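Local structure of amyloid-like protein 1 (Homo sapiens, 4RDA) at residues 134-139 and 203-208. The protein binds heparan sulfate through its largely helical E2 domain, as a member of the amyloid precursor protein family. Residues are numbered along the deposited sequence; the frame is centred on the assembly and turned at random.
Sequences AEQKEQ and EHLGPS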
# COMPACT_ATOMS: atom_id res chain seq x y z
N ALA A 134 -0.84 -23.12 7.83
CA ALA A 134 -2.09 -22.44 7.51
C ALA A 134 -2.60 -21.63 8.69
O ALA A 134 -3.11 -20.51 8.52
CB ALA A 134 -3.12 -23.44 7.06
N GLU A 135 -2.46 -22.19 9.88
CA GLU A 135 -2.80 -21.49 11.11
C GLU A 135 -1.82 -20.34 11.33
O GLU A 135 -2.21 -19.25 11.76
CB GLU A 135 -2.80 -22.44 12.31
CG GLU A 135 -3.92 -23.47 12.30
CD GLU A 135 -5.23 -22.95 12.86
OE1 GLU A 135 -6.11 -23.76 13.20
OE2 GLU A 135 -5.37 -21.71 12.97
N GLN A 136 -0.55 -20.57 11.02
CA GLN A 136 0.45 -19.52 11.17
C GLN A 136 0.21 -18.39 10.15
O GLN A 136 0.50 -17.21 10.41
CB GLN A 136 1.85 -20.09 11.02
CG GLN A 136 2.95 -19.22 11.60
CD GLN A 136 4.30 -19.94 11.59
OE1 GLN A 136 4.88 -20.18 10.52
NE2 GLN A 136 4.80 -20.30 12.77
N LYS A 137 -0.33 -18.75 8.99
CA LYS A 137 -0.66 -17.73 8.01
C LYS A 137 -1.78 -16.84 8.57
O LYS A 137 -1.77 -15.61 8.35
CB LYS A 137 -1.06 -18.35 6.66
CG LYS A 137 -1.43 -17.30 5.61
CD LYS A 137 -1.73 -17.90 4.22
CE LYS A 137 -0.47 -18.47 3.56
N GLU A 138 -2.71 -17.42 9.32
CA GLU A 138 -3.78 -16.61 9.89
C GLU A 138 -3.25 -15.74 11.02
O GLU A 138 -3.66 -14.60 11.20
CB GLU A 138 -4.95 -17.46 10.39
CG GLU A 138 -6.05 -16.56 10.96
CD GLU A 138 -7.32 -17.29 11.30
OE1 GLU A 138 -7.69 -18.20 10.54
OE2 GLU A 138 -7.95 -16.95 12.32
N GLN A 139 -2.32 -16.29 11.79
CA GLN A 139 -1.71 -15.53 12.87
C GLN A 139 -0.94 -14.32 12.33
O GLN A 139 -1.05 -13.22 12.89
CB GLN A 139 -0.79 -16.42 13.71
CG GLN A 139 0.01 -15.63 14.74
CD GLN A 139 1.11 -16.44 15.35
OE1 GLN A 139 1.48 -17.49 14.84
NE2 GLN A 139 1.65 -15.96 16.47
N GLU A 203 11.48 -25.91 13.18
CA GLU A 203 10.88 -25.19 12.04
C GLU A 203 10.02 -24.02 12.48
O GLU A 203 9.54 -23.25 11.66
CB GLU A 203 10.03 -26.14 11.18
CG GLU A 203 10.81 -27.30 10.59
CD GLU A 203 9.94 -28.23 9.75
OE1 GLU A 203 9.98 -29.46 9.98
OE2 GLU A 203 9.23 -27.74 8.86
N HIS A 204 9.81 -23.90 13.79
CA HIS A 204 9.05 -22.80 14.38
C HIS A 204 7.61 -22.74 13.90
O HIS A 204 7.06 -21.66 13.74
CB HIS A 204 9.74 -21.47 14.12
CG HIS A 204 11.18 -21.47 14.52
ND1 HIS A 204 11.58 -21.46 15.84
CD2 HIS A 204 12.31 -21.54 13.78
CE1 HIS A 204 12.90 -21.49 15.89
NE2 HIS A 204 13.37 -21.54 14.66
N LEU A 205 6.99 -23.90 13.70
CA LEU A 205 5.60 -23.92 13.29
C LEU A 205 4.63 -23.95 14.48
O LEU A 205 3.42 -23.89 14.29
CB LEU A 205 5.34 -25.12 12.38
CG LEU A 205 6.11 -25.07 11.05
CD1 LEU A 205 5.59 -26.10 10.07
CD2 LEU A 205 6.03 -23.69 10.44
N GLY A 206 5.15 -24.02 15.70
CA GLY A 206 4.31 -24.04 16.88
C GLY A 206 3.57 -22.73 17.09
O GLY A 206 4.13 -21.66 16.85
N PRO A 207 2.33 -22.79 17.59
CA PRO A 207 1.50 -21.60 17.80
C PRO A 207 2.08 -20.57 18.78
O PRO A 207 1.66 -19.42 18.75
CB PRO A 207 0.19 -22.17 18.35
CG PRO A 207 0.62 -23.41 19.09
CD PRO A 207 1.73 -23.99 18.22
N SER A 208 3.01 -20.98 19.63
CA SER A 208 3.61 -20.09 20.62
C SER A 208 5.04 -19.66 20.25
O SER A 208 5.74 -19.09 21.07
CB SER A 208 3.61 -20.76 21.99
OG SER A 208 4.41 -21.92 21.98
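Gln-136, on helical segment 134-139, faces the irregular chain 203-208 at a closest CA-CA separation of 7.0 Å, measured to Pro-207, and no backbone hydrogen bond joins the two. One hydrogen bond crosses between the segments, from the Gln-136 side chain. Gln-136 reaches across fully stretched, CG trans to the backbone N (chi1 -161°), and sets NE2 2.8 Å from His-204 O. The N-H...O angle of 153° is moderately bent; the acceptor lies almost exactly in the glutamine amide plane, and the donor lies in the carbonyl plane of His-204. Leu-205 crosses this side chain at about a right angle, its CD2 3.7 Å from Gln-136 OE1, so a methyl flanks the amide.

His-204 has positive phi just after helix 186-202, and backbone hydrogen bonds between Leu-205 and Leu-199 and between Gly-206 and Leu-200 fold the chain back on that helix end. The contact is packing within the helical E2 domain, tying this C-terminal turn to helix 121-152, whose Arg-129 and Leu-132 also touch Leu-205. Pro-207 rests on Val-175 of helix 161-179, while Glu-135 salt-bridges Arg-174 of that helix and Glu-138 pairs with Arg-103 of helix 59-114.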